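Local coordinates for glutathione peroxidase (Schistosoma mansoni, PDB 2V1M), which reduces hydrogen peroxide with glutathione, giving water and glutathione disulfide, as a peroxidase of the parasite's detoxification pathway, at residues V16-V24 with Q97-K105; R30-A40 with I130-R141. All coordinates share one frame; numbering follows the deposited sequence. Where two conformers were deposited one is given.

Contact 1: V16-V24 with Q97-K105; sequences VKDINGVDV and QFDMFSKIK
The tight turn of the N-terminal beta hairpin, strands 15-17 and 23-25, docks on the end of edge strand 99-100 of the central sheet and the residues just after it. Asp18 and Phe101 form a single beta bridge. Ser102 N donates to Lys17 O at 2.9 Å, and Ile19 N donates to Met100 O at 3.0 Å. The hydroxyl of Ser102 adds a third bond, OG to Asp18 O at 2.7 Å. Turned anti to the carbonyl carbon of Ser102 (chi1 -73°), OG lies beside the backbone N and meets Asp18 O from above its carbonyl plane. Gly21 N reaches the same oxygen from the opposite face, so this acceptor is gripped from both sides. A water bridges Lys17 O and Ser102 O.

The Phe101 ring packs against both hairpin strands. Val16 CG2 meets Phe101 CE1 at 3.5 Å, and Val24 CG1 touches the same atom at the ring edge. Ile19 runs beside Met100, with Ile19 CG2 3.7 Å from Met100 CB, and also rests on helix 83-94. Asp18 OD1 takes the N-H groups of Asn20 and Val22 from opposite faces of its carboxylate. These bonds brace a type I turn with an Asx turn, in the N-terminal hairpin that packs on the edge of the thioredoxin-like sheet of glutathione peroxidases.

Contact 2: R30-A40 with I130-R141; sequences RGHVCLIVNVA and IKWNFSKFLVDR. With SO4 (sulfate ion), chain B.
Cys34 and Val139, like Ile36 and Phe137, are antiparallel hydrogen-bonded pairs that join strands 33-39 and 136-139. Each pair has two backbone bonds; the straightest is Ile36 N to Phe137 O, 2.8 Å and 173°. Leu35 with Leu138 and Val37 with Lys136 are the non-hydrogen-bonded pairs between and beyond them.

Apolar contacts line both faces of the sheet. Val33 CG1 meets Leu138 CD1 at 3.6 Å, and Val37 CG2 lies alongside the Lys136 chain. On the other face, Ile36 CD1 reaches Val139 CG2, and Ile36 and Phe137 both touch helix 113-121. This is the antiparallel pairing of the central strand 33-39 in a thioredoxin-like sheet; on its other side it runs parallel to strand 65-71.

Polar side chains secure the ends. Asn38 CG sits between its backbone N and carbonyl carbon (chi1 61°). From there Asn38 ND2 donates to Trp132 O at 3.1 Å, with that oxygen near the amide plane, while Asn38 OD1 takes a weak bond from Ser135 N. A water links Asn38 ND2 to Asn133 OD1. At the far end, Arg141 NH1 donates to Gly31 O at 2.8 Å, in both the guanidinium and carbonyl planes. Arg141 NH2 bonds Leu166 O.

Phe134 carries the main ring contacts. Val39 CA lies over one face of the Phe134 ring, a CH-pi contact 4.2 Å from its centroid, and Ala40 O approaches CZ at the ring edge. Next to it, Ala40 CB packs on the Asn133 amide, whose ND2 bonds the cysteinesulfonic acid at position 43, probably the active-site residue.

From the N terminus, the chain first makes the hairpin of residues 16-24. It then enters the sheet through strand 33-39, the first segment of contact 2. Helix 46-60, strand 65-71 and helix 83-94 follow before residues 97-105 return to the hairpin, where contact 1 closes its loop. Contact 2 closes later, after helix 113-121, when residues 130-141 come back beside strand 33-39. The two loops therefore cross, their segments alternating along the chain. The contact centres lie about 14 Å apart. Contact 1 ties the N-terminal hairpin to the sheet edge at strand 99-100, and contact 2 ties strand 136-139, from the later part of the chain, to the middle strand of the sheet.

Contact 1: V16-V24 with Q97-K105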
loop_
_atom_site.group_PDB
_atom_site.type_symbol
_atom_site.label_atom_id
_atom_site.label_comp_id
_atom_site.label_asym_id
_atom_site.label_seq_id
_atom_site.Cartn_x
_atom_site.Cartn_y
_atom_site.Cartn_z
ATOM N N VAL A 16 6.001 -5.828 -9.737
ATOM C CA VAL A 16 6.275 -6.230 -8.348
ATOM C C VAL A 16 5.909 -7.680 -8.190
ATOM O O VAL A 16 5.024 -8.208 -8.881
ATOM C CB VAL A 16 5.499 -5.349 -7.336
ATOM C CG1 VAL A 16 6.059 -3.915 -7.308
ATOM C CG2 VAL A 16 4.008 -5.328 -7.627
ATOM N N LYS A 17 6.551 -8.341 -7.245
ATOM C CA LYS A 17 6.244 -9.737 -6.934
ATOM C C LYS A 17 5.135 -9.771 -5.876
ATOM O O LYS A 17 5.256 -9.170 -4.809
ATOM C CB LYS A 17 7.513 -10.402 -6.406
ATOM C CG LYS A 17 7.406 -11.928 -6.262
ATOM C CD LYS A 17 8.715 -12.565 -5.753
ATOM C CE LYS A 17 9.925 -12.282 -6.664
ATOM N NZ LYS A 17 9.706 -12.833 -8.005
ATOM N N ASP A 18 4.062 -10.505 -6.173
ATOM C CA ASP A 18 2.975 -10.639 -5.196
ATOM C C ASP A 18 3.366 -11.634 -4.089
ATOM O O ASP A 18 4.448 -12.237 -4.132
ATOM C CB ASP A 18 1.621 -10.919 -5.875
ATOM C CG ASP A 18 1.366 -12.368 -6.257
ATOM O OD1 ASP A 18 2.111 -13.281 -5.851
ATOM O OD2 ASP A 18 0.334 -12.557 -6.956
ATOM N N ILE A 19 2.501 -11.794 -3.099
ATOM C CA ILE A 19 2.907 -12.566 -1.908
ATOM C C ILE A 19 3.067 -14.056 -2.197
ATOM O O ILE A 19 3.680 -14.762 -1.407
ATOM C CB ILE A 19 2.012 -12.290 -0.701
ATOM C CG1 ILE A 19 2.702 -12.636 0.629
ATOM C CG2 ILE A 19 0.654 -12.992 -0.891
ATOM C CD1 ILE A 19 2.030 -11.963 1.823
ATOM N N ASN A 20 2.490 -14.502 -3.314
ATOM C CA ASN A 20 2.624 -15.899 -3.775
ATOM C C ASN A 20 3.837 -16.112 -4.666
ATOM O O ASN A 20 4.055 -17.242 -5.162
ATOM C CB ASN A 20 1.367 -16.316 -4.541
ATOM C CG ASN A 20 0.121 -16.264 -3.659
ATOM O OD1 ASN A 20 0.193 -16.614 -2.467
ATOM N ND2 ASN A 20 -0.995 -15.811 -4.216
ATOM N N GLY A 21 4.630 -15.056 -4.869
ATOM C CA GLY A 21 5.807 -15.149 -5.731
ATOM C C GLY A 21 5.509 -14.888 -7.193
ATOM O O GLY A 21 6.421 -15.062 -8.026
ATOM N N VAL A 22 4.308 -14.435 -7.524
ATOM C CA VAL A 22 3.902 -14.166 -8.907
ATOM C C VAL A 22 4.149 -12.703 -9.230
ATOM O O VAL A 22 3.564 -11.805 -8.583
ATOM C CB VAL A 22 2.409 -14.538 -9.100
ATOM C CG1 VAL A 22 1.864 -14.022 -10.429
ATOM C CG2 VAL A 22 2.230 -16.067 -8.948
ATOM N N ASP A 23 4.977 -12.444 -10.237
ATOM C CA ASP A 23 5.233 -11.070 -10.633
ATOM C C ASP A 23 4.042 -10.556 -11.406
ATOM O O ASP A 23 3.479 -11.264 -12.273
ATOM C CB ASP A 23 6.518 -11.014 -11.460
ATOM C CG ASP A 23 7.798 -11.178 -10.605
ATOM O OD1 ASP A 23 7.724 -11.454 -9.367
ATOM O OD2 ASP A 23 8.904 -11.094 -11.231
ATOM N N VAL A 24 3.707 -9.288 -11.150
ATOM C CA VAL A 24 2.577 -8.631 -11.765
ATOM C C VAL A 24 2.971 -7.195 -12.082
ATOM O O VAL A 24 3.533 -6.478 -11.248
ATOM C CB VAL A 24 1.344 -8.776 -10.886
ATOM C CG1 VAL A 24 1.520 -8.090 -9.610
ATOM C CG2 VAL A 24 0.101 -8.323 -11.614
ATOM N N GLN A 97 -8.737 -9.658 2.007
ATOM C CA GLN A 97 -9.146 -9.966 0.621
ATOM C C GLN A 97 -8.506 -9.045 -0.389
ATOM O O GLN A 97 -8.652 -9.280 -1.597
ATOM C CB GLN A 97 -10.663 -9.911 0.490
ATOM C CG GLN A 97 -11.361 -11.003 1.252
ATOM C CD GLN A 97 -12.845 -10.808 1.169
ATOM O OE1 GLN A 97 -13.376 -9.797 1.635
ATOM N NE2 GLN A 97 -13.545 -11.729 0.496
ATOM N N PHE A 98 -7.839 -7.975 0.056
ATOM C CA PHE A 98 -7.131 -7.081 -0.833
ATOM C C PHE A 98 -5.763 -7.698 -1.220
ATOM O O PHE A 98 -5.456 -8.846 -0.851
ATOM C CB PHE A 98 -7.000 -5.677 -0.232
ATOM C CG PHE A 98 -6.410 -5.626 1.159
ATOM C CD1 PHE A 98 -7.233 -5.677 2.298
ATOM C CD2 PHE A 98 -5.018 -5.565 1.342
ATOM C CE1 PHE A 98 -6.677 -5.647 3.573
ATOM C CE2 PHE A 98 -4.465 -5.558 2.622
ATOM C CZ PHE A 98 -5.294 -5.620 3.749
ATOM N N ASP A 99 -4.987 -6.980 -2.040
ATOM C CA ASP A 99 -3.813 -7.568 -2.668
ATOM C C ASP A 99 -2.591 -7.429 -1.770
ATOM O O ASP A 99 -2.194 -6.328 -1.390
ATOM C CB ASP A 99 -3.605 -6.936 -4.038
ATOM C CG ASP A 99 -4.692 -7.326 -5.028
ATOM O OD1 ASP A 99 -5.328 -8.384 -4.848
ATOM O OD2 ASP A 99 -4.870 -6.570 -6.007
ATOM N N MET A 100 -1.957 -8.571 -1.496
ATOM C CA MET A 100 -0.735 -8.694 -0.713
ATOM C C MET A 100 0.449 -8.966 -1.614
ATOM O O MET A 100 0.364 -9.748 -2.582
ATOM C CB MET A 100 -0.862 -9.868 0.275
ATOM C CG MET A 100 -1.943 -9.705 1.368
ATOM S SD MET A 100 -1.638 -8.355 2.531
ATOM C CE MET A 100 -0.017 -8.768 3.169
ATOM N N PHE A 101 1.578 -8.352 -1.252
ATOM C CA PHE A 101 2.822 -8.468 -2.030
ATOM C C PHE A 101 3.949 -9.095 -1.244
ATOM O O PHE A 101 3.891 -9.256 -0.028
ATOM C CB PHE A 101 3.183 -7.096 -2.630
ATOM C CG PHE A 101 2.131 -6.654 -3.639
ATOM C CD1 PHE A 101 2.261 -7.009 -4.980
ATOM C CD2 PHE A 101 0.945 -6.022 -3.215
ATOM C CE1 PHE A 101 1.261 -6.686 -5.919
ATOM C CE2 PHE A 101 -0.048 -5.727 -4.122
ATOM C CZ PHE A 101 0.092 -6.078 -5.477
ATOM N N SER A 102 5.007 -9.484 -1.963
ATOM C CA SER A 102 6.228 -9.889 -1.320
ATOM C C SER A 102 6.951 -8.692 -0.680
ATOM O O SER A 102 6.756 -7.516 -1.026
ATOM C CB SER A 102 7.158 -10.596 -2.331
ATOM O OG SER A 102 6.694 -11.896 -2.655
ATOM N N LYS A 103 7.804 -9.039 0.279
ATOM C CA LYS A 103 8.522 -8.037 1.079
ATOM C C LYS A 103 9.489 -7.241 0.199
ATOM O O LYS A 103 10.178 -7.783 -0.698
ATOM C CB LYS A 103 9.201 -8.764 2.244
ATOM C CG LYS A 103 9.859 -7.866 3.292
ATOM C CD LYS A 103 10.714 -8.655 4.270
ATOM C CE LYS A 103 9.888 -9.687 5.038
ATOM N NZ LYS A 103 10.718 -10.364 6.078
ATOM N N ILE A 104 9.538 -5.930 0.459
ATOM C CA ILE A 104 10.393 -4.985 -0.231
ATOM C C ILE A 104 11.010 -4.029 0.775
ATOM O O ILE A 104 10.642 -3.981 1.970
ATOM C CB ILE A 104 9.606 -4.177 -1.276
ATOM C CG1 ILE A 104 8.468 -3.382 -0.624
ATOM C CG2 ILE A 104 9.127 -5.108 -2.425
ATOM C CD1 ILE A 104 7.891 -2.267 -1.517
ATOM N N LYS A 105 11.926 -3.212 0.273
ATOM C CA LYS A 105 12.390 -2.005 0.991
ATOM C C LYS A 105 11.646 -0.798 0.401
ATOM O O LYS A 105 11.312 -0.752 -0.800
ATOM C CB LYS A 105 13.895 -1.839 0.846
ATOM C CG LYS A 105 14.627 -2.923 1.657
ATOM C CD LYS A 105 16.135 -2.879 1.395
ATOM C CE LYS A 105 16.814 -3.877 2.324
ATOM N NZ LYS A 105 18.284 -3.733 2.283
HETATM O O HOH W 1 6.660 -6.896 -3.870
#

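Contact 2: R30-A40 with I130-R141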
loop_
_atom_site.group_PDB
_atom_site.type_symbol
_atom_site.label_atom_id
_atom_site.label_comp_id
_atom_site.label_asym_id
_atom_site.label_seq_id
_atom_site.Cartn_x
_atom_site.Cartn_y
_atom_site.Cartn_z
ATOM N N ARG A 30 -4.877 -0.137 -13.808
ATOM C CA ARG A 30 -5.317 0.996 -14.632
ATOM C C ARG A 30 -6.811 1.237 -14.442
ATOM O O ARG A 30 -7.631 0.312 -14.512
ATOM C CB ARG A 30 -5.055 0.719 -16.106
ATOM C CG ARG A 30 -5.061 1.972 -16.961
ATOM C CD ARG A 30 -4.514 1.707 -18.365
ATOM N NE ARG A 30 -3.041 1.612 -18.499
ATOM C CZ ARG A 30 -2.244 2.654 -18.727
ATOM N NH1 ARG A 30 -2.760 3.866 -18.748
ATOM N NH2 ARG A 30 -0.923 2.502 -18.890
ATOM N N GLY A 31 -7.164 2.493 -14.208
ATOM C CA GLY A 31 -8.559 2.880 -14.091
ATOM C C GLY A 31 -9.160 2.733 -12.701
ATOM O O GLY A 31 -10.310 3.121 -12.520
ATOM N N HIS A 32 -8.403 2.191 -11.750
ATOM C CA HIS A 32 -8.862 2.018 -10.357
ATOM C C HIS A 32 -8.112 2.944 -9.433
ATOM O O HIS A 32 -6.953 3.259 -9.664
ATOM C CB HIS A 32 -8.676 0.549 -9.949
ATOM C CG HIS A 32 -9.651 -0.356 -10.669
ATOM N ND1 HIS A 32 -9.364 -1.648 -11.067
ATOM C CD2 HIS A 32 -10.927 -0.123 -11.080
ATOM C CE1 HIS A 32 -10.413 -2.162 -11.690
ATOM N NE2 HIS A 32 -11.379 -1.263 -11.701
ATOM N N VAL A 33 -8.783 3.391 -8.380
ATOM C CA VAL A 33 -8.098 4.148 -7.330
ATOM C C VAL A 33 -7.338 3.153 -6.474
ATOM O O VAL A 33 -7.904 2.118 -6.109
ATOM C CB VAL A 33 -9.133 4.942 -6.485
ATOM C CG1 VAL A 33 -8.493 5.587 -5.254
ATOM C CG2 VAL A 33 -9.834 5.970 -7.341
ATOM N N CYS A 34 -6.069 3.464 -6.145
ATOM C CA CYS A 34 -5.278 2.559 -5.343
ATOM C C CYS A 34 -4.836 3.208 -4.052
ATOM O O CYS A 34 -4.457 4.392 -4.028
ATOM C CB CYS A 34 -4.024 2.066 -6.100
ATOM S SG CYS A 34 -4.384 1.174 -7.624
ATOM N N LEU A 35 -4.862 2.417 -2.982
ATOM C CA LEU A 35 -4.314 2.822 -1.698
ATOM C C LEU A 35 -3.149 1.883 -1.412
ATOM O O LEU A 35 -3.360 0.669 -1.289
ATOM C CB LEU A 35 -5.370 2.746 -0.590
ATOM C CG LEU A 35 -4.877 3.333 0.751
ATOM C CD1 LEU A 35 -4.649 4.865 0.659
ATOM C CD2 LEU A 35 -5.876 2.971 1.851
ATOM N N ILE A 36 -1.925 2.428 -1.407
ATOM C CA ILE A 36 -0.716 1.627 -1.312
ATOM C C ILE A 36 -0.135 1.791 0.084
ATOM O O ILE A 36 0.179 2.949 0.507
ATOM C CB ILE A 36 0.301 2.028 -2.424
ATOM C CG1 ILE A 36 -0.375 1.877 -3.802
ATOM C CG2 ILE A 36 1.547 1.160 -2.263
ATOM C CD1 ILE A 36 0.523 2.218 -4.985
ATOM N N VAL A 37 0.006 0.677 0.786
ATOM C CA VAL A 37 0.344 0.703 2.219
ATOM C C VAL A 37 1.535 -0.198 2.447
ATOM O O VAL A 37 1.544 -1.344 1.997
ATOM C CB VAL A 37 -0.882 0.181 3.044
ATOM C CG1 VAL A 37 -0.594 0.352 4.558
ATOM C CG2 VAL A 37 -2.140 0.882 2.636
ATOM N N ASN A 38 2.580 0.293 3.143
ATOM C CA ASN A 38 3.658 -0.591 3.600
ATOM C C ASN A 38 3.249 -1.156 4.951
ATOM O O ASN A 38 2.761 -0.415 5.797
ATOM C CB ASN A 38 5.006 0.126 3.642
ATOM C CG ASN A 38 5.029 1.329 4.611
ATOM O OD1 ASN A 38 4.298 2.315 4.415
ATOM N ND2 ASN A 38 5.900 1.265 5.625
ATOM N N VAL A 39 3.405 -2.481 5.121
ATOM C CA VAL A 39 2.823 -3.161 6.260
ATOM C C VAL A 39 3.883 -3.920 7.041
ATOM O O VAL A 39 5.019 -4.129 6.596
ATOM C CB VAL A 39 1.658 -4.103 5.808
ATOM C CG1 VAL A 39 0.548 -3.299 5.159
ATOM C CG2 VAL A 39 2.167 -5.202 4.863
ATOM N N ALA A 40 3.479 -4.333 8.257
ATOM C CA ALA A 40 4.293 -5.155 9.148
ATOM C C ALA A 40 3.348 -5.878 10.093
ATOM O O ALA A 40 2.347 -5.287 10.555
ATOM C CB ALA A 40 5.271 -4.303 9.952
ATOM N N ILE A 130 10.048 7.287 4.180
ATOM C CA ILE A 130 8.927 6.660 4.889
ATOM C C ILE A 130 9.327 6.584 6.371
ATOM O O ILE A 130 10.452 6.162 6.701
ATOM C CB ILE A 130 8.616 5.262 4.325
ATOM C CG1 ILE A 130 8.371 5.284 2.812
ATOM C CG2 ILE A 130 7.476 4.604 5.095
ATOM C CD1 ILE A 130 7.269 6.248 2.370
ATOM N N LYS A 131 8.416 6.985 7.251
ATOM C CA LYS A 131 8.798 7.141 8.642
ATOM C C LYS A 131 8.590 5.923 9.520
ATOM O O LYS A 131 9.316 5.749 10.505
ATOM C CB LYS A 131 8.078 8.315 9.254
ATOM C CG LYS A 131 8.570 9.634 8.720
ATOM C CD LYS A 131 7.652 10.761 9.196
ATOM C CE LYS A 131 8.156 12.145 8.831
ATOM N NZ LYS A 131 8.384 12.310 7.380
ATOM N N TRP A 132 7.627 5.071 9.187
ATOM C CA TRP A 132 7.405 3.844 9.950
ATOM C C TRP A 132 6.502 2.933 9.111
ATOM O O TRP A 132 6.114 3.277 7.981
ATOM C CB TRP A 132 6.811 4.134 11.366
ATOM C CG TRP A 132 7.116 3.047 12.349
ATOM C CD1 TRP A 132 6.225 2.194 12.946
ATOM C CD2 TRP A 132 8.416 2.654 12.818
ATOM N NE1 TRP A 132 6.897 1.300 13.761
ATOM C CE2 TRP A 132 8.239 1.553 13.690
ATOM C CE3 TRP A 132 9.731 3.140 12.606
ATOM C CZ2 TRP A 132 9.316 0.935 14.358
ATOM C CZ3 TRP A 132 10.801 2.523 13.281
ATOM C CH2 TRP A 132 10.573 1.428 14.141
ATOM N N ASN A 133 6.160 1.777 9.673
ATOM C CA ASN A 133 5.145 0.921 9.053
ATOM C C ASN A 133 3.821 1.675 8.908
ATOM O O ASN A 133 3.465 2.525 9.723
ATOM C CB ASN A 133 4.966 -0.337 9.889
ATOM C CG ASN A 133 6.278 -1.006 10.209
ATOM O OD1 ASN A 133 7.026 -1.422 9.311
ATOM N ND2 ASN A 133 6.589 -1.079 11.506
ATOM N N PHE A 134 3.054 1.270 7.891
ATOM C CA PHE A 134 1.686 1.727 7.658
ATOM C C PHE A 134 1.569 3.174 7.204
ATOM O O PHE A 134 0.574 3.829 7.485
ATOM C CB PHE A 134 0.754 1.414 8.839
ATOM C CG PHE A 134 0.662 -0.070 9.109
ATOM C CD1 PHE A 134 -0.092 -0.897 8.280
ATOM C CD2 PHE A 134 1.319 -0.649 10.201
ATOM C CE1 PHE A 134 -0.203 -2.252 8.510
ATOM C CE2 PHE A 134 1.218 -2.015 10.424
ATOM C CZ PHE A 134 0.478 -2.831 9.609
ATOM N N SER A 135 2.559 3.673 6.456
ATOM C CA SER A 135 2.285 4.888 5.679
ATOM C C SER A 135 1.334 4.504 4.528
ATOM O O SER A 135 1.182 3.314 4.181
ATOM C CB SER A 135 3.580 5.444 5.097
ATOM O OG SER A 135 3.448 6.813 4.780
ATOM N N LYS A 136 0.663 5.510 3.954
ATOM C CA LYS A 136 -0.312 5.299 2.886
ATOM C C LYS A 136 -0.105 6.286 1.762
ATOM O O LYS A 136 0.062 7.494 2.011
ATOM C CB LYS A 136 -1.767 5.400 3.386
ATOM C CG LYS A 136 -2.158 4.410 4.465
ATOM C CD LYS A 136 -1.944 4.891 5.928
ATOM C CE LYS A 136 -2.391 3.802 6.879
ATOM N NZ LYS A 136 -2.059 4.097 8.304
ATOM N N PHE A 137 -0.164 5.808 0.511
ATOM C CA PHE A 137 -0.215 6.680 -0.675
ATOM C C PHE A 137 -1.514 6.426 -1.408
ATOM O O PHE A 137 -1.909 5.257 -1.627
ATOM C CB PHE A 137 0.951 6.432 -1.638
ATOM C CG PHE A 137 2.273 6.903 -1.120
ATOM C CD1 PHE A 137 2.791 8.137 -1.496
ATOM C CD2 PHE A 137 3.023 6.116 -0.241
ATOM C CE1 PHE A 137 4.036 8.570 -1.049
ATOM C CE2 PHE A 137 4.259 6.530 0.205
ATOM C CZ PHE A 137 4.761 7.764 -0.177
ATOM N N LEU A 138 -2.187 7.507 -1.804
ATOM C CA LEU A 138 -3.430 7.439 -2.552
ATOM C C LEU A 138 -3.123 7.822 -4.011
ATOM O O LEU A 138 -2.540 8.877 -4.298
ATOM C CB LEU A 138 -4.444 8.400 -1.948
ATOM C CG LEU A 138 -5.803 8.476 -2.629
ATOM C CD1 LEU A 138 -6.501 7.105 -2.635
ATOM C CD2 LEU A 138 -6.667 9.538 -1.964
ATOM N N VAL A 139 -3.544 6.927 -4.912
ATOM C CA VAL A 139 -3.243 6.987 -6.346
ATOM C C VAL A 139 -4.571 7.034 -7.093
ATOM O O VAL A 139 -5.480 6.207 -6.860
ATOM C CB VAL A 139 -2.425 5.758 -6.743
ATOM C CG1 VAL A 139 -2.124 5.752 -8.270
ATOM C CG2 VAL A 139 -1.140 5.637 -5.937
ATOM N N ASP A 140 -4.690 8.007 -8.004
ATOM C CA ASP A 140 -5.930 8.182 -8.743
ATOM C C ASP A 140 -6.096 7.134 -9.875
ATOM O O ASP A 140 -5.254 6.248 -10.085
ATOM C CB ASP A 140 -6.025 9.644 -9.229
ATOM C CG ASP A 140 -5.099 9.984 -10.406
ATOM O OD1 ASP A 140 -4.480 9.081 -11.013
ATOM O OD2 ASP A 140 -5.026 11.207 -10.675
ATOM N N ARG A 141 -7.232 7.256 -10.570
ATOM C CA ARG A 141 -7.575 6.306 -11.640
ATOM C C ARG A 141 -6.651 6.377 -12.859
ATOM O O ARG A 141 -6.772 5.506 -13.735
ATOM C CB ARG A 141 -8.999 6.510 -12.095
ATOM C CG ARG A 141 -10.070 6.125 -11.033
ATOM C CD ARG A 141 -11.459 6.266 -11.607
ATOM N NE ARG A 141 -12.586 6.021 -10.697
ATOM C CZ ARG A 141 -13.096 4.824 -10.418
ATOM N NH1 ARG A 141 -12.521 3.713 -10.852
ATOM N NH2 ARG A 141 -14.192 4.709 -9.662
HETATM S S SO4 B . 4.919 11.223 6.396
HETATM O O1 SO4 B . 6.333 11.285 5.893
HETATM O O2 SO4 B . 4.687 12.468 7.161
HETATM O O3 SO4 B . 4.041 11.157 5.210
HETATM O O4 SO4 B . 4.756 10.084 7.297
HETATM O O HOH W 2 -4.657 3.706 -11.151
HETATM O O HOH W 3 6.245 -1.445 6.655
#